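PDB 3HDX: SusD superfamily protein from Bacteroides thetaiotaomicron VPI-5482, which probably binds polysaccharide at the outer membrane surface for uptake into the cell, as other members of the SusD family do. Local coordinates for residues 280-285 / 289-294; 302-305 / 310-313; 320-323 / 327-330; 323-326 / 332-335; 357-362 / 425-430. All blocks are in the same frame, centred on the assembly; numbering follows the deposited sequence.

Contact 1 of 5, residues 280-285 / 289-294; sequences TLAYPL and SYPEIY
Thr-280, the last residue of helix 276-280, meets Ile-293 through methyl against methylene, its CG2 lying 3.9 Å from CG1 of the isoleucine as the two side chains pass at a slant. The first torsion of Thr-280 sets this up: CG2 is anti to the carbonyl carbon and beside the backbone N, while OG1 is turned back to the carbonyl O of Leu-276 in its own helix. The carbonyl end of Thr-280 faces the other segment too, with its O 3.3 Å from CB of Pro-291. A water donates to this same O at 2.7 Å and to Ile-293 O at 2.8 Å, a firm bridge between the two carbonyls. At Leu-281 the chain leaves the helix, and a second water lies between its O and the backbone N of Glu-292. Ala-282 then points its methyl at the opposing backbone, where CB comes to 3.4 Å from Pro-291 N and 3.8 Å from Pro-291 CD. Tyr-283 turns its ring away from the contact and rests one face on Pro-284, which follows a cis peptide bond; a third water lies between Tyr-283 O and Ser-289 O. The two chains run nearly opposite, 164° apart, and are joined by water bridges and apolar touches. The contact closes the connection from the end of helix 276-280 to strand 293-294, the latter paired with strand 47-48; Ile-293 also packs on helix 52-58, and Leu-281 and Ala-282 rest on Val-334 of strand 334-335.

Contact 2 of 5, residues 302-305 / 310-313; sequences SIFT and LRFG
Arg-311 NH1 is gripped by two carboxylates, those of Glu-419 and Glu-423 on helix 409-423, while its NE pairs with Asp-309; at the other end of the side chain, CB leans on the ring of Phe-304. The contact is a buried aromatic cluster where the chain leaves helix 297-303 and folds back, part of the largely helical SusD fold. At its centre is a CH-pi contact: Phe-312 CB lies over one face of the Phe-304 ring, 3.8 Å from the ring centroid and 14° off the normal. Phe-312 carries its own ring anti to the backbone N (chi1 -175°), which swings it past Phe-304 and leaves the CB to cover that face. The two rings meet obliquely, planes at 49°, centroids 5.6 Å apart. From the opposite face Ile-303 CG2 closes over the Phe-304 ring near its rim, so the ring is sandwiched between Ile-303 and Phe-312. Cutting Phe-304 back to an alanine is likely to open a gap between Ile-303 and Phe-312 and take one apolar neighbour from CB of Arg-311. Phe-312 also sets its ring edge-to-face with Phe-301 of helix 297-303. The side chains of Phe-304 and Arg-311 cross at about a right angle, with CE1 of Phe-304 3.8 Å from CB of Arg-311.

Contact 3 of 5, residues 320-323 / 327-330; sequences YSSY and NLNE
The Tyr-320 ring overlaps the side chain of Asn-329, whose amide is stacked on it with the two planes only 15° apart. Asn-329 belongs to a type I beta turn, Asn-327 to Glu-330, in the loop that joins the two short strands of a beta hairpin, and Tyr-320 comes from the chain leading into the first of them. Two parts of the asparagine use the same ring face. Its CB sits over the middle of the ring, 3.6 Å from the centroid, as a CH-pi contact, and its OD1 reaches out to 3.4 Å from Tyr-320 CD2. Asn-329 places CG between the backbone N and the carbonyl carbon (chi1 58°), folding the amide back across the ring.

Next to this stack, the backbone ties the turn down: Leu-328 N donates to Tyr-320 O at 2.9 Å, nearly straight at 164°. The turn closes on itself with a bond from Glu-330 N to Asn-327 O. Outside the two segments, Asn-327 ND2 is held by Tyr-283 O, and Lys-297 NZ by Leu-328 O. Tyr-320 and Asn-329 are both exposed, so the stack lies at the surface, whereas Leu-328 lies along the backbone of Tyr-320. Its CD1 ends 3.5 Å from Tyr-320 O and 4.0 Å from OG of Ser-322, a hydroxyl itself hydrogen-bonded to Val-325 O.

Contact 4 of 5, residues 323-326 / 332-335; sequences YYVQ and TPVF
Phe-335 carries its CG anti to the backbone N (chi1 -179°), and this torsion sends the ring alongside Tyr-324; with chi1 of Tyr-324 at -87°, CD2 of the tyrosine faces Phe-335 CE1, 3.9 Å away. The two side chains lie next to each other and point the same way, and the rings form an offset edge-to-face pair in which the edge of Phe-335 is turned toward the face of Tyr-324, with centroids 5.7 Å apart.

The backbone beside the rings is a short beta hairpin with two bridge pairs. Gln-326 and Val-334 form the antiparallel hydrogen-bonded pair: Gln-326 N donates to Val-334 O at 2.9 Å, and Val-334 N returns a bond of 2.9 Å to Gln-326 O. Val-325 and Phe-335 make the non-hydrogen-bonded pair next to it, where Val-325 CA approaches Val-334 O at 3.3 Å in a CA-H...O contact. The tightest apolar touch brings Val-325 CG1 within 3.5 Å of Pro-333 CB, closer than usual for two carbons. These two side chains run side by side, so the valine methyl meets the proline ring from alongside.

The hairpin is wedged among helices. Val-325 and Pro-333 rest on helix 297-303, Phe-335 on helix 276-280, and Tyr-324 on helix 237-241. The Tyr-324 hydroxyl is bonded to Arg-422 O in helix 409-423 and to Lys-337 NZ just beyond strand 334-335.

Contact 5 of 5, residues 357-362 / 425-430; sequences SIVFTR and MGEGWR. With EDO (1,2-ethanediol), chain E.
Arg-362 and Glu-427 form the salt bridge that dominates this buried contact. Strand 358-361, antiparallel to strand 259-261, leads into helix 363-376 with Arg-362 at its N-cap position. The arginine grips the carboxylate side-on: NE bonds OE1 at 2.8 Å and 178°, and NH2 bonds OE2 at 2.8 Å, each oxygen using its syn lone pair. The two planes are nearly coplanar, 28° apart, and the extended chain from CG to NE carries the guanidinium out to the carboxylate. OE2 has a second positive partner in Lys-337, and Arg-362 NH1 is paired with Glu-364 and Glu-423.

Aromatic packing comes second. Trp-429 lays its six-membered ring obliquely against Phe-360, with CZ2 over one face of the phenylalanine and CH2 3.8 Å from Phe-360 CZ. His-205 stacks on Trp-429, and Phe-120 meets Phe-360 edge-to-face.

Water and backbone bonds complete the join. The single NE1 hydrogen of Trp-429 is shared between a weak bond to Phe-360 O, 2.9 Å away, and a water within bonding distance of Val-359 O and Glu-427 OE1; another water links Phe-360 O with Glu-427 O. Arg-430 NH1 and NH2 both bond O1 of a 1,2-ethanediol, probably from the crystallisation liquor.

A leucine in place of Arg-362 is likely to leave the Glu-427 carboxylate without its two-pronged mate, free to turn and dependent on Lys-337 for its counter-charge. The paired charges would probably keep Glu-427 ionised and pin the N-terminus of helix 363-376 to the loop before helix 430-441.

Overall arrangement
Contacts 1, 2, 4 and 5 are buried and contact 3 only partly so. Contacts 1 to 4 lie 22 to 27 Å from the chain's centre, centre to centre, whereas contact 5 lies about 5 Å from it and alone joins segments far apart in sequence. Contacts 3 and 4 hold the same hairpin: contact 3 ties its turn by an amide stack and one backbone bond, contact 4 its strands by two backbone bonds and edge-to-face rings. Contact 1, bridged by water, meets contact 3 through Tyr-283 O and Asn-327 ND2. Contact 2, apolar across its segments, reaches contact 4 through Arg-311 O and Tyr-324 N. Met-425, packed on Phe-304 and Phe-335, links contacts 2 and 4 to the charged contact 5.

Contact 1 of 5, residues 280-285 / 289-294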
# COMPACT_ATOMS: atom_id res chain seq x y z
N THR A 280 -14.65 -0.93 -9.58
CA THR A 280 -15.57 0.10 -9.10
C THR A 280 -16.32 0.90 -10.13
O THR A 280 -17.43 1.33 -9.83
CB THR A 280 -14.79 1.09 -8.19
OG1 THR A 280 -13.71 1.66 -8.92
CG2 THR A 280 -14.33 0.38 -6.87
N LEU A 281 -15.75 1.15 -11.30
CA LEU A 281 -16.42 2.04 -12.24
C LEU A 281 -17.51 1.38 -13.07
O LEU A 281 -17.46 0.21 -13.40
CB LEU A 281 -15.41 2.79 -13.11
CG LEU A 281 -14.36 3.68 -12.41
CD1 LEU A 281 -13.68 4.67 -13.42
CD2 LEU A 281 -14.95 4.49 -11.17
N ALA A 282 -18.49 2.21 -13.40
CA ALA A 282 -19.61 1.82 -14.27
C ALA A 282 -20.14 3.11 -14.92
O ALA A 282 -19.60 4.20 -14.71
CB ALA A 282 -20.70 1.12 -13.48
N TYR A 283 -21.17 2.96 -15.75
CA TYR A 283 -21.79 4.07 -16.46
C TYR A 283 -22.20 5.18 -15.49
O TYR A 283 -22.76 4.88 -14.44
CB TYR A 283 -23.01 3.53 -17.24
CG TYR A 283 -23.60 4.58 -18.12
CD1 TYR A 283 -23.04 4.82 -19.37
CD2 TYR A 283 -24.63 5.42 -17.67
CE1 TYR A 283 -23.52 5.86 -20.18
CE2 TYR A 283 -25.13 6.47 -18.48
CZ TYR A 283 -24.57 6.67 -19.73
OH TYR A 283 -25.04 7.71 -20.53
N PRO A 284 -21.98 6.47 -15.84
CA PRO A 284 -21.46 7.02 -17.09
C PRO A 284 -19.96 7.15 -17.24
O PRO A 284 -19.52 7.61 -18.31
CB PRO A 284 -22.12 8.40 -17.10
CG PRO A 284 -22.08 8.80 -15.74
CD PRO A 284 -22.43 7.57 -14.97
N LEU A 285 -19.17 6.73 -16.25
CA LEU A 285 -17.72 6.91 -16.30
C LEU A 285 -17.07 6.00 -17.35
O LEU A 285 -16.09 6.39 -17.97
CB LEU A 285 -17.06 6.73 -14.92
CG LEU A 285 -17.45 7.76 -13.85
CD1 LEU A 285 -18.69 7.32 -13.02
CD2 LEU A 285 -16.35 8.02 -12.88
N SER A 289 -22.36 -1.44 -17.44
CA SER A 289 -23.66 -1.10 -16.85
C SER A 289 -23.69 -0.97 -15.32
O SER A 289 -24.33 -0.05 -14.77
CB SER A 289 -24.74 -2.10 -17.32
OG SER A 289 -24.87 -2.04 -18.73
N TYR A 290 -22.99 -1.87 -14.63
CA TYR A 290 -22.98 -1.90 -13.17
C TYR A 290 -21.57 -2.09 -12.64
O TYR A 290 -20.73 -2.69 -13.30
CB TYR A 290 -23.90 -3.01 -12.63
CG TYR A 290 -25.34 -2.83 -13.06
CD1 TYR A 290 -26.19 -1.94 -12.39
CD2 TYR A 290 -25.84 -3.54 -14.14
CE1 TYR A 290 -27.50 -1.77 -12.81
CE2 TYR A 290 -27.14 -3.37 -14.57
CZ TYR A 290 -27.96 -2.49 -13.90
OH TYR A 290 -29.28 -2.33 -14.31
N PRO A 291 -21.31 -1.55 -11.43
CA PRO A 291 -19.98 -1.74 -10.84
C PRO A 291 -19.87 -3.16 -10.26
O PRO A 291 -20.90 -3.70 -9.83
CB PRO A 291 -19.97 -0.70 -9.71
CG PRO A 291 -21.36 -0.60 -9.25
CD PRO A 291 -22.19 -0.76 -10.54
N GLU A 292 -18.67 -3.78 -10.25
CA GLU A 292 -18.51 -5.11 -9.63
C GLU A 292 -18.64 -5.00 -8.11
O GLU A 292 -19.21 -5.89 -7.46
CB GLU A 292 -17.17 -5.81 -9.95
CG GLU A 292 -16.98 -6.24 -11.40
CD GLU A 292 -18.13 -7.08 -11.99
OE1 GLU A 292 -18.85 -7.87 -11.32
OE2 GLU A 292 -18.33 -6.89 -13.20
N ILE A 293 -18.13 -3.90 -7.55
CA ILE A 293 -18.20 -3.63 -6.10
C ILE A 293 -18.52 -2.15 -5.91
O ILE A 293 -18.20 -1.33 -6.75
CB ILE A 293 -16.90 -4.04 -5.34
CG1 ILE A 293 -15.74 -3.06 -5.63
CG2 ILE A 293 -16.51 -5.51 -5.65
CD1 ILE A 293 -14.40 -3.43 -4.92
N TYR A 294 -19.16 -1.83 -4.80
CA TYR A 294 -19.56 -0.44 -4.53
C TYR A 294 -19.80 -0.25 -3.04
O TYR A 294 -19.98 -1.22 -2.31
CB TYR A 294 -20.82 -0.05 -5.35
CG TYR A 294 -22.06 -0.84 -4.98
CD1 TYR A 294 -22.28 -2.12 -5.48
CD2 TYR A 294 -23.03 -0.28 -4.14
CE1 TYR A 294 -23.41 -2.86 -5.12
CE2 TYR A 294 -24.16 -1.00 -3.78
CZ TYR A 294 -24.37 -2.28 -4.27
OH TYR A 294 -25.51 -2.98 -3.88
O HOH W 1 -18.48 1.35 -7.33
O HOH W 2 -16.79 -2.35 -12.32
O HOH W 3 -23.71 2.48 -13.08

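Contact 2 of 5, residues 302-305 / 310-313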
# COMPACT_ATOMS: atom_id res chain seq x y z
N SER A 302 -23.55 5.23 7.27
CA SER A 302 -23.04 4.72 8.55
C SER A 302 -21.60 5.22 8.78
O SER A 302 -21.23 5.58 9.90
CB SER A 302 -23.04 3.17 8.55
OG SER A 302 -24.36 2.66 8.49
N ILE A 303 -20.81 5.24 7.72
CA ILE A 303 -19.37 5.59 7.77
C ILE A 303 -19.11 7.07 7.83
O ILE A 303 -18.26 7.51 8.61
CB ILE A 303 -18.62 4.97 6.56
CG1 ILE A 303 -18.68 3.43 6.67
CG2 ILE A 303 -17.16 5.45 6.55
CD1 ILE A 303 -18.24 2.68 5.43
N PHE A 304 -19.83 7.82 6.98
CA PHE A 304 -19.72 9.28 6.92
C PHE A 304 -20.89 9.81 7.71
O PHE A 304 -22.04 9.72 7.27
CB PHE A 304 -19.75 9.74 5.47
CG PHE A 304 -18.59 9.26 4.66
CD1 PHE A 304 -17.39 9.98 4.67
CD2 PHE A 304 -18.68 8.11 3.88
CE1 PHE A 304 -16.31 9.57 3.94
CE2 PHE A 304 -17.58 7.67 3.16
CZ PHE A 304 -16.39 8.43 3.16
N THR A 305 -20.56 10.38 8.88
CA THR A 305 -21.55 10.78 9.87
C THR A 305 -21.85 12.27 9.87
O THR A 305 -22.75 12.70 10.60
CB THR A 305 -21.06 10.39 11.29
OG1 THR A 305 -19.81 11.07 11.61
CG2 THR A 305 -20.79 8.84 11.35
N LEU A 310 -16.03 16.52 3.27
CA LEU A 310 -15.78 16.78 1.85
C LEU A 310 -15.71 15.53 0.99
O LEU A 310 -15.92 15.60 -0.22
CB LEU A 310 -14.51 17.62 1.62
CG LEU A 310 -14.55 19.05 2.17
CD1 LEU A 310 -13.22 19.75 2.03
CD2 LEU A 310 -15.66 19.85 1.44
N ARG A 311 -15.39 14.38 1.57
CA ARG A 311 -15.33 13.14 0.80
C ARG A 311 -16.73 12.64 0.40
O ARG A 311 -16.87 12.02 -0.65
CB ARG A 311 -14.62 12.07 1.63
CG ARG A 311 -13.13 12.43 1.94
CD ARG A 311 -12.52 11.73 3.10
NE ARG A 311 -13.11 12.14 4.39
CZ ARG A 311 -12.49 12.12 5.58
NH1 ARG A 311 -11.21 11.78 5.70
NH2 ARG A 311 -13.15 12.45 6.67
N PHE A 312 -17.74 12.94 1.22
CA PHE A 312 -19.11 12.52 0.97
C PHE A 312 -20.07 13.58 1.50
O PHE A 312 -20.70 13.44 2.52
CB PHE A 312 -19.41 11.14 1.56
CG PHE A 312 -20.75 10.64 1.21
CD1 PHE A 312 -21.09 10.47 -0.13
CD2 PHE A 312 -21.70 10.40 2.20
CE1 PHE A 312 -22.36 10.04 -0.45
CE2 PHE A 312 -22.97 9.98 1.88
CZ PHE A 312 -23.31 9.80 0.55
N GLY A 313 -20.15 14.65 0.75
CA GLY A 313 -20.94 15.79 1.15
C GLY A 313 -21.23 16.66 -0.05
O GLY A 313 -22.08 16.31 -0.87

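Contact 3 of 5, residues 320-323 / 327-330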
# COMPACT_ATOMS: atom_id res chain seq x y z
N TYR A 320 -26.07 14.48 -8.61
CA TYR A 320 -26.05 13.22 -7.86
C TYR A 320 -24.64 12.73 -7.54
O TYR A 320 -24.47 11.53 -7.26
CB TYR A 320 -26.83 12.10 -8.59
CG TYR A 320 -28.18 12.53 -9.08
CD1 TYR A 320 -29.16 12.92 -8.18
CD2 TYR A 320 -28.48 12.53 -10.44
CE1 TYR A 320 -30.42 13.32 -8.61
CE2 TYR A 320 -29.76 12.93 -10.90
CZ TYR A 320 -30.71 13.32 -9.97
OH TYR A 320 -31.97 13.73 -10.39
N SER A 321 -23.68 13.65 -7.51
CA SER A 321 -22.30 13.32 -7.17
C SER A 321 -21.89 13.90 -5.79
O SER A 321 -22.56 14.73 -5.17
CB SER A 321 -21.31 13.85 -8.22
OG SER A 321 -21.18 15.27 -8.15
N SER A 322 -20.75 13.39 -5.37
CA SER A 322 -19.97 13.81 -4.24
C SER A 322 -18.53 13.51 -4.68
O SER A 322 -18.31 12.89 -5.75
CB SER A 322 -20.33 12.98 -3.02
OG SER A 322 -20.10 11.59 -3.28
N TYR A 323 -17.55 13.88 -3.86
CA TYR A 323 -16.15 13.63 -4.27
C TYR A 323 -15.75 12.15 -4.33
O TYR A 323 -14.93 11.78 -5.16
CB TYR A 323 -15.16 14.43 -3.44
CG TYR A 323 -15.03 15.85 -3.94
CD1 TYR A 323 -14.30 16.13 -5.09
CD2 TYR A 323 -15.57 16.92 -3.24
CE1 TYR A 323 -14.15 17.45 -5.57
CE2 TYR A 323 -15.43 18.25 -3.71
CZ TYR A 323 -14.70 18.50 -4.86
OH TYR A 323 -14.57 19.80 -5.32
N ASN A 327 -23.73 8.89 -9.06
CA ASN A 327 -24.97 8.15 -9.26
C ASN A 327 -25.72 7.89 -7.97
O ASN A 327 -26.30 6.80 -7.75
CB ASN A 327 -24.75 6.83 -10.03
CG ASN A 327 -24.12 7.02 -11.36
OD1 ASN A 327 -23.97 8.13 -11.86
ND2 ASN A 327 -23.80 5.90 -11.99
N LEU A 328 -25.75 8.91 -7.10
CA LEU A 328 -26.45 8.78 -5.80
C LEU A 328 -27.98 8.62 -5.92
O LEU A 328 -28.63 8.21 -4.96
CB LEU A 328 -26.05 9.91 -4.86
CG LEU A 328 -24.59 9.77 -4.33
CD1 LEU A 328 -24.03 11.13 -3.81
CD2 LEU A 328 -24.53 8.68 -3.27
N ASN A 329 -28.52 8.91 -7.10
CA ASN A 329 -29.93 8.67 -7.43
C ASN A 329 -30.22 7.19 -7.74
O ASN A 329 -31.41 6.80 -7.73
CB ASN A 329 -30.36 9.51 -8.65
CG ASN A 329 -29.50 9.24 -9.90
OD1 ASN A 329 -28.26 9.16 -9.84
ND2 ASN A 329 -30.16 9.12 -11.06
N GLU A 330 -29.19 6.37 -8.01
CA GLU A 330 -29.37 4.95 -8.37
C GLU A 330 -29.26 4.06 -7.13
O GLU A 330 -28.76 4.49 -6.08
CB GLU A 330 -28.32 4.50 -9.38
CG GLU A 330 -28.22 5.35 -10.68
CD GLU A 330 -29.34 5.16 -11.67
OE1 GLU A 330 -30.22 4.29 -11.44
OE2 GLU A 330 -29.34 5.88 -12.70

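Contact 4 of 5, residues 323-326 / 332-335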
# COMPACT_ATOMS: atom_id res chain seq x y z
N TYR A 323 -17.55 13.88 -3.86
CA TYR A 323 -16.15 13.63 -4.27
C TYR A 323 -15.75 12.15 -4.33
O TYR A 323 -14.93 11.78 -5.16
CB TYR A 323 -15.16 14.43 -3.44
CG TYR A 323 -15.03 15.85 -3.94
CD1 TYR A 323 -14.30 16.13 -5.09
CD2 TYR A 323 -15.57 16.92 -3.24
CE1 TYR A 323 -14.15 17.45 -5.57
CE2 TYR A 323 -15.43 18.25 -3.71
CZ TYR A 323 -14.70 18.50 -4.86
OH TYR A 323 -14.57 19.80 -5.32
N TYR A 324 -16.38 11.31 -3.51
CA TYR A 324 -16.11 9.86 -3.55
C TYR A 324 -17.07 9.03 -4.37
O TYR A 324 -16.69 7.94 -4.81
CB TYR A 324 -16.13 9.29 -2.14
CG TYR A 324 -14.82 9.33 -1.36
CD1 TYR A 324 -13.75 10.18 -1.69
CD2 TYR A 324 -14.68 8.50 -0.25
CE1 TYR A 324 -12.58 10.17 -0.96
CE2 TYR A 324 -13.53 8.50 0.50
CZ TYR A 324 -12.48 9.33 0.15
OH TYR A 324 -11.30 9.35 0.83
N VAL A 325 -18.31 9.49 -4.54
CA VAL A 325 -19.37 8.67 -5.09
C VAL A 325 -20.24 9.43 -6.11
O VAL A 325 -20.62 10.58 -5.88
CB VAL A 325 -20.27 8.15 -3.93
CG1 VAL A 325 -21.38 7.25 -4.45
CG2 VAL A 325 -19.43 7.40 -2.88
N GLN A 326 -20.60 8.76 -7.18
CA GLN A 326 -21.49 9.28 -8.21
C GLN A 326 -22.73 8.40 -8.32
O GLN A 326 -22.80 7.30 -7.74
CB GLN A 326 -20.78 9.37 -9.55
CG GLN A 326 -19.83 10.56 -9.64
CD GLN A 326 -19.12 10.66 -10.95
OE1 GLN A 326 -19.65 10.23 -12.00
NE2 GLN A 326 -17.98 11.30 -10.94
N THR A 332 -27.33 1.38 -6.87
CA THR A 332 -25.92 1.00 -6.71
C THR A 332 -25.03 2.18 -7.15
O THR A 332 -24.52 2.21 -8.29
CB THR A 332 -25.56 -0.30 -7.43
OG1 THR A 332 -25.48 -0.10 -8.83
CG2 THR A 332 -26.63 -1.37 -7.10
N PRO A 333 -24.84 3.16 -6.25
CA PRO A 333 -23.97 4.28 -6.57
C PRO A 333 -22.54 3.80 -6.85
O PRO A 333 -22.09 2.82 -6.28
CB PRO A 333 -24.01 5.17 -5.32
CG PRO A 333 -24.79 4.47 -4.33
CD PRO A 333 -25.27 3.19 -4.83
N VAL A 334 -21.85 4.55 -7.69
CA VAL A 334 -20.51 4.21 -8.16
C VAL A 334 -19.46 4.89 -7.28
O VAL A 334 -19.46 6.13 -7.17
CB VAL A 334 -20.31 4.63 -9.61
CG1 VAL A 334 -18.86 4.44 -10.07
CG2 VAL A 334 -21.28 3.82 -10.55
N PHE A 335 -18.55 4.10 -6.72
CA PHE A 335 -17.41 4.64 -5.98
C PHE A 335 -16.43 5.16 -7.05
O PHE A 335 -15.69 4.40 -7.71
CB PHE A 335 -16.80 3.56 -5.10
CG PHE A 335 -15.65 4.03 -4.29
CD1 PHE A 335 -15.89 4.78 -3.16
CD2 PHE A 335 -14.33 3.75 -4.66
CE1 PHE A 335 -14.87 5.24 -2.37
CE2 PHE A 335 -13.26 4.22 -3.85
CZ PHE A 335 -13.55 4.94 -2.70

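Contact 5 of 5, residues 357-362 / 425-430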
# COMPACT_ATOMS: atom_id res chain seq x y z
N SER A 357 -2.32 5.06 -10.56
CA SER A 357 -1.19 4.57 -9.79
C SER A 357 -1.71 3.90 -8.52
O SER A 357 -2.74 4.29 -7.96
CB SER A 357 -0.28 5.71 -9.31
OG SER A 357 0.35 6.41 -10.35
N ILE A 358 -0.96 2.89 -8.09
CA ILE A 358 -1.08 2.38 -6.74
C ILE A 358 -0.42 3.41 -5.81
O ILE A 358 0.72 3.87 -6.07
CB ILE A 358 -0.39 1.01 -6.59
CG1 ILE A 358 -1.10 -0.06 -7.40
CG2 ILE A 358 -0.29 0.61 -5.08
CD1 ILE A 358 -0.25 -1.30 -7.62
N VAL A 359 -1.14 3.82 -4.77
CA VAL A 359 -0.61 4.74 -3.76
C VAL A 359 -0.54 3.97 -2.45
O VAL A 359 -1.55 3.78 -1.76
CB VAL A 359 -1.42 6.01 -3.62
CG1 VAL A 359 -0.83 6.89 -2.49
CG2 VAL A 359 -1.51 6.76 -5.00
N PHE A 360 0.66 3.46 -2.15
CA PHE A 360 0.83 2.74 -0.92
C PHE A 360 0.67 3.65 0.28
O PHE A 360 0.02 3.29 1.24
CB PHE A 360 2.15 1.97 -0.89
CG PHE A 360 2.38 1.27 0.41
CD1 PHE A 360 1.72 0.08 0.72
CD2 PHE A 360 3.21 1.82 1.37
CE1 PHE A 360 1.95 -0.55 1.99
CE2 PHE A 360 3.41 1.18 2.59
CZ PHE A 360 2.77 0.04 2.89
N THR A 361 1.32 4.82 0.21
CA THR A 361 1.24 5.80 1.28
C THR A 361 1.42 7.21 0.77
O THR A 361 1.93 7.49 -0.32
CB THR A 361 2.23 5.48 2.41
OG1 THR A 361 1.94 6.30 3.57
CG2 THR A 361 3.69 5.65 2.00
N ARG A 362 0.98 8.11 1.63
CA ARG A 362 0.95 9.53 1.44
C ARG A 362 0.88 10.17 2.83
O ARG A 362 0.66 9.48 3.84
CB ARG A 362 -0.23 9.96 0.55
CG ARG A 362 -1.61 9.48 1.04
CD ARG A 362 -2.63 9.72 -0.10
NE ARG A 362 -3.99 9.26 0.22
CZ ARG A 362 -4.93 10.00 0.80
NH1 ARG A 362 -4.67 11.21 1.25
NH2 ARG A 362 -6.13 9.50 0.97
N MSE A 425 -10.06 5.10 1.95
CA MSE A 425 -11.00 4.19 1.28
C MSE A 425 -10.56 3.95 -0.18
O MSE A 425 -10.29 4.90 -0.91
CB MSE A 425 -12.41 4.80 1.35
CG MSE A 425 -13.52 3.88 0.83
SE MSE A 425 -15.27 4.61 1.19
CE MSE A 425 -15.46 4.32 3.07
N GLY A 426 -10.46 2.68 -0.55
CA GLY A 426 -10.01 2.33 -1.87
C GLY A 426 -8.51 2.35 -2.14
O GLY A 426 -8.07 2.15 -3.30
N GLU A 427 -7.71 2.56 -1.08
CA GLU A 427 -6.25 2.60 -1.19
C GLU A 427 -5.52 1.40 -0.59
O GLU A 427 -4.30 1.44 -0.37
CB GLU A 427 -5.72 3.91 -0.64
CG GLU A 427 -6.26 5.13 -1.37
CD GLU A 427 -5.83 6.43 -0.77
OE1 GLU A 427 -4.63 6.63 -0.41
OE2 GLU A 427 -6.71 7.32 -0.65
N GLY A 428 -6.25 0.31 -0.36
CA GLY A 428 -5.65 -0.95 0.09
C GLY A 428 -5.27 -1.04 1.55
O GLY A 428 -4.48 -1.91 1.92
N TRP A 429 -5.92 -0.23 2.39
CA TRP A 429 -5.62 -0.16 3.84
C TRP A 429 -6.59 -0.80 4.80
O TRP A 429 -6.17 -1.29 5.84
CB TRP A 429 -5.42 1.31 4.27
CG TRP A 429 -4.08 1.82 3.88
CD1 TRP A 429 -3.77 2.74 2.94
CD2 TRP A 429 -2.86 1.39 4.46
NE1 TRP A 429 -2.39 2.90 2.85
CE2 TRP A 429 -1.80 2.08 3.77
CE3 TRP A 429 -2.54 0.44 5.46
CZ2 TRP A 429 -0.46 1.83 4.04
CZ3 TRP A 429 -1.20 0.24 5.76
CH2 TRP A 429 -0.18 0.92 5.04
N ARG A 430 -7.88 -0.80 4.45
CA ARG A 430 -8.93 -1.16 5.42
C ARG A 430 -8.71 -2.48 6.16
O ARG A 430 -8.83 -2.54 7.37
CB ARG A 430 -10.29 -1.11 4.75
CG ARG A 430 -11.47 -1.44 5.60
CD ARG A 430 -11.65 -0.57 6.84
NE ARG A 430 -12.87 -0.96 7.52
CZ ARG A 430 -13.23 -0.65 8.77
NH1 ARG A 430 -12.49 0.10 9.56
NH2 ARG A 430 -14.39 -1.11 9.22
C1 EDO E . -14.43 -0.62 12.93
O1 EDO E . -14.13 0.25 11.83
C2 EDO E . -15.83 -1.16 12.82
O2 EDO E . -15.92 -1.92 11.61
O HOH W 4 -2.44 5.17 0.65
O HOH W 5 -3.36 2.40 -3.51
O HOH W 6 -1.67 0.91 0.62